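Local coordinates for protein Asp/Glu-specific dipeptidyl-peptidase (Flavobacterium psychrophilum, PDB 5JXF) that removes dipeptides from the N-terminus of oligopeptides as a serine-type peptidase, with strict specificity for Asp or Glu at the P1 position, at residues D406-N409 / E410-K414; E304-P307 / A308-E311. All coordinates share one frame; numbering follows the deposited sequence.

Interaction 1: residues D406-N409 / E410-K414; sequences DYFN and EVVVK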
# COMPACT_ATOMS: atom_id res chain seq x y z
N ASP A 406 -30.24 -11.47 4.53
CA ASP A 406 -28.93 -11.00 4.96
C ASP A 406 -29.06 -9.79 5.86
O ASP A 406 -28.40 -9.69 6.90
CB ASP A 406 -28.05 -10.67 3.76
CG ASP A 406 -27.46 -11.91 3.11
OD1 ASP A 406 -27.40 -12.97 3.78
OD2 ASP A 406 -27.05 -11.81 1.94
N TYR A 407 -29.92 -8.87 5.45
CA TYR A 407 -30.19 -7.68 6.25
C TYR A 407 -30.79 -8.07 7.61
O TYR A 407 -30.47 -7.45 8.62
CB TYR A 407 -31.12 -6.72 5.50
CG TYR A 407 -30.41 -5.82 4.50
CD1 TYR A 407 -29.71 -4.70 4.93
CD2 TYR A 407 -30.44 -6.09 3.14
CE1 TYR A 407 -29.04 -3.88 4.04
CE2 TYR A 407 -29.78 -5.27 2.23
CZ TYR A 407 -29.08 -4.16 2.70
OH TYR A 407 -28.42 -3.34 1.82
N PHE A 408 -31.64 -9.09 7.65
CA PHE A 408 -32.22 -9.50 8.93
C PHE A 408 -31.19 -10.16 9.86
O PHE A 408 -31.05 -9.76 11.02
CB PHE A 408 -33.41 -10.44 8.74
CG PHE A 408 -34.02 -10.90 10.03
CD1 PHE A 408 -34.92 -10.10 10.70
CD2 PHE A 408 -33.66 -12.13 10.58
CE1 PHE A 408 -35.48 -10.53 11.90
CE2 PHE A 408 -34.20 -12.55 11.78
CZ PHE A 408 -35.12 -11.75 12.44
N ASN A 409 -30.50 -11.19 9.37
CA ASN A 409 -29.42 -11.81 10.15
C ASN A 409 -28.35 -10.82 10.63
O ASN A 409 -27.88 -10.91 11.76
CB ASN A 409 -28.72 -12.91 9.35
CG ASN A 409 -29.64 -14.03 8.96
OD1 ASN A 409 -30.60 -14.34 9.67
ND2 ASN A 409 -29.34 -14.67 7.84
N GLU A 410 -27.95 -9.90 9.75
CA GLU A 410 -26.81 -9.03 10.09
C GLU A 410 -27.23 -7.97 11.09
O GLU A 410 -26.45 -7.59 11.96
CB GLU A 410 -26.22 -8.38 8.83
CG GLU A 410 -25.32 -9.31 8.02
CD GLU A 410 -23.97 -9.60 8.69
OE1 GLU A 410 -23.38 -8.69 9.31
OE2 GLU A 410 -23.49 -10.75 8.59
N VAL A 411 -28.47 -7.51 10.99
CA VAL A 411 -28.88 -6.36 11.77
C VAL A 411 -29.55 -6.76 13.08
O VAL A 411 -29.29 -6.17 14.13
CB VAL A 411 -29.83 -5.45 10.96
CG1 VAL A 411 -30.49 -4.42 11.86
CG2 VAL A 411 -29.05 -4.77 9.83
N VAL A 412 -30.37 -7.79 13.03
CA VAL A 412 -31.10 -8.22 14.22
C VAL A 412 -30.37 -9.33 14.99
O VAL A 412 -30.29 -9.28 16.22
CB VAL A 412 -32.52 -8.69 13.84
CG1 VAL A 412 -33.25 -9.21 15.07
CG2 VAL A 412 -33.28 -7.56 13.19
N VAL A 413 -29.81 -10.29 14.27
CA VAL A 413 -29.19 -11.46 14.90
C VAL A 413 -27.74 -11.25 15.37
O VAL A 413 -27.35 -11.72 16.44
CB VAL A 413 -29.22 -12.67 13.94
CG1 VAL A 413 -28.56 -13.89 14.57
CG2 VAL A 413 -30.65 -12.98 13.52
N LYS A 414 -26.94 -10.53 14.58
CA LYS A 414 -25.50 -10.51 14.82
C LYS A 414 -24.92 -9.17 15.32
O LYS A 414 -24.18 -9.17 16.30
CB LYS A 414 -24.78 -10.96 13.54
CG LYS A 414 -25.38 -12.26 12.99
CD LYS A 414 -24.41 -13.09 12.15
CE LYS A 414 -25.05 -14.47 11.85
NZ LYS A 414 -24.52 -15.16 10.64
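Val-412 sits over one face of the Phe-408 ring, one helical turn further on. Its CB lies 4.2 Å from the ring centroid and only 20° off the ring normal, a CH-pi contact displaced toward the rim, and the CG2 methyl comes up to CE1 at 3.9 Å. What brings the ring there is the first torsion of Phe-408: CG stands anti to the backbone N (chi1 179°), beside the carbonyl carbon, a torsion that directs the ring toward the next turn of the helix, where Val-412 and Val-413 lie. On the CE2 side the CG2 methyl of Val-413 approaches obliquely, at 4.0 Å, the two side chains crossing at about a right angle. Tyr-542 stacks on the same ring and Tyr-423 meets it edge-to-face, so Phe-408 joins an aromatic cluster between neighbouring helices. Shrinking this residue to an alanine is likely to strip Val-412 CB of its ring face and open a gap beside both tyrosines.

All of this belongs to the last turns of helix 386-415, where the regular alpha pattern widens into a pi-type turn. Val-412 N still bonds Phe-408 O at 2.9 Å, but Asn-409 O is shared by two weak bonds, from Val-413 N at 3.2 Å and from Lys-414 N at 3.0 Å, each bent to 124°. Lys-414 CG lies against the same oxygen, 3.1 Å from Asn-409 O, and the chain runs on extended from there. Asn-409 and Val-413 run side by side, pointing the same way, with OD1 4.1 Å from CG2. Glu-410 starts the same way as Asn-409, CG anti to the carbonyl carbon, but then bends at chi2, which carries OE1 to a salt bridge with NE of Arg-313 on helix 295-325.

Interaction 2: residues E304-P307 / A308-E311; sequences ETNP and AKIE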
# COMPACT_ATOMS: atom_id res chain seq x y z
N GLU A 304 -24.78 -8.98 -4.92
CA GLU A 304 -25.78 -8.54 -3.94
C GLU A 304 -25.63 -9.00 -2.50
O GLU A 304 -25.88 -8.19 -1.60
CB GLU A 304 -27.17 -8.93 -4.45
CG GLU A 304 -27.20 -10.18 -5.30
CD GLU A 304 -28.24 -10.09 -6.39
OE1 GLU A 304 -28.77 -8.97 -6.61
OE2 GLU A 304 -28.53 -11.13 -7.03
N THR A 305 -25.22 -10.24 -2.23
CA THR A 305 -25.08 -10.64 -0.84
C THR A 305 -23.88 -9.95 -0.16
O THR A 305 -24.04 -9.33 0.89
CB THR A 305 -24.93 -12.18 -0.68
OG1 THR A 305 -23.82 -12.64 -1.45
CG2 THR A 305 -26.20 -12.89 -1.16
N ASN A 306 -22.70 -10.03 -0.77
CA ASN A 306 -21.52 -9.40 -0.19
C ASN A 306 -21.63 -7.88 0.01
O ASN A 306 -21.31 -7.38 1.09
CB ASN A 306 -20.28 -9.71 -1.03
CG ASN A 306 -19.58 -10.99 -0.59
OD1 ASN A 306 -20.15 -11.79 0.15
ND2 ASN A 306 -18.35 -11.18 -1.04
N PRO A 307 -22.09 -7.14 -1.02
CA PRO A 307 -22.16 -5.68 -0.82
C PRO A 307 -23.07 -5.30 0.35
O PRO A 307 -22.72 -4.41 1.13
CB PRO A 307 -22.73 -5.16 -2.14
CG PRO A 307 -22.46 -6.22 -3.14
CD PRO A 307 -22.50 -7.52 -2.39
N ALA A 308 -24.22 -5.96 0.46
CA ALA A 308 -25.13 -5.73 1.57
C ALA A 308 -24.44 -5.92 2.93
O ALA A 308 -24.37 -4.98 3.73
CB ALA A 308 -26.35 -6.66 1.46
N LYS A 309 -23.91 -7.12 3.16
CA LYS A 309 -23.25 -7.47 4.42
C LYS A 309 -22.02 -6.61 4.71
O LYS A 309 -21.74 -6.28 5.86
CB LYS A 309 -22.86 -8.95 4.41
CG LYS A 309 -24.05 -9.90 4.46
CD LYS A 309 -23.60 -11.32 4.75
CE LYS A 309 -22.82 -11.90 3.59
NZ LYS A 309 -22.47 -13.34 3.82
N ILE A 310 -21.28 -6.26 3.66
CA ILE A 310 -20.15 -5.36 3.81
C ILE A 310 -20.59 -3.99 4.35
O ILE A 310 -20.05 -3.50 5.35
CB ILE A 310 -19.42 -5.19 2.46
CG1 ILE A 310 -18.62 -6.46 2.16
CG2 ILE A 310 -18.50 -3.97 2.50
CD1 ILE A 310 -18.19 -6.58 0.71
N GLU A 311 -21.57 -3.38 3.70
CA GLU A 311 -22.07 -2.07 4.13
C GLU A 311 -22.60 -2.11 5.56
O GLU A 311 -22.37 -1.18 6.34
CB GLU A 311 -23.17 -1.58 3.18
CG GLU A 311 -22.82 -0.30 2.44
CD GLU A 311 -23.99 0.27 1.65
OE1 GLU A 311 -24.86 0.93 2.26
OE2 GLU A 311 -24.03 0.08 0.42
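Ile-310 N gives the shortest of four backbone hydrogen bonds between 304-307 and 308-311, 2.8 Å to Asn-306 O. Lys-309 N reaches Thr-305 O at 3.2 Å in a nearly straight line (178°). Glu-311 N bonds Pro-307 O, while the bond from Ala-308 N to Glu-304 O is weak, stretched to 3.5 Å. That slack lies next to Pro-307, whose ring nitrogen carries no hydrogen and therefore gives no bond to the preceding turn, and the helix kinks there.

Aliphatic side chains lie over these carbonyl oxygens. Ile-310 keeps CG1 beside its own backbone N (chi1 -74°), which lays the branch back over the previous turn: CG1 is 3.0 Å from Asn-306 O, and CD1 ends 4.1 Å from Asn-306 CB. Two carbonyls meet the methyl of Ala-308, the nearer being Glu-304 O at 3.5 Å from CB. Lys-309 takes a similar backward course, its CG 3.6 Å from Thr-305 O, and the bend at chi3 (-68°) keeps CE near the same oxygen.

Two polar side chains find partners beyond the segments. Asn-306 ND2 bonds Ser-352 OG and Glu-351 OE1, two acceptors that fix the turn of its amide, and the threonine hydroxyl Thr-305 OG1 bonds Gln-300 O, five residues earlier. Lys-309 makes a cation-pi contact with Trp-348, against which Ile-310 also packs.

Taken together this is a proline-kinked alpha-helix, 295-325, in the helical part of an S46 peptidase: Ala-308 and Thr-305 meet helix 386-415, whereas Asn-306 and Ile-310 meet helix 328-357. The Asn-306 side chain lies about 11 Å from that of Arg-680, the residue probably responsible for recognising acidic P1 side chains.

How the interactions relate
Both interactions are turns within single long helices of the helical part of the S46 fold, their centres 12 Å apart and on the same side of the chain's centre. Interaction 2 comes first along the chain, on helix 295-325; interaction 1 follows on helix 386-415, after helices 328-357 and 360-375. The two turns touch directly: Tyr-407 CE2 packs on Ala-308 CB at 3.8 Å, and Glu-410 CG on Lys-309 CG at 3.8 Å. Helix 295-325 thus lies between two neighbours, with 386-415 and 328-357 both packed on it. Interaction 1 continues the packing to helices 417-435, 460-477 and 530-545, away from the annotated sites, while helix 295-325 links them to the side of the probable P1 specificity residue.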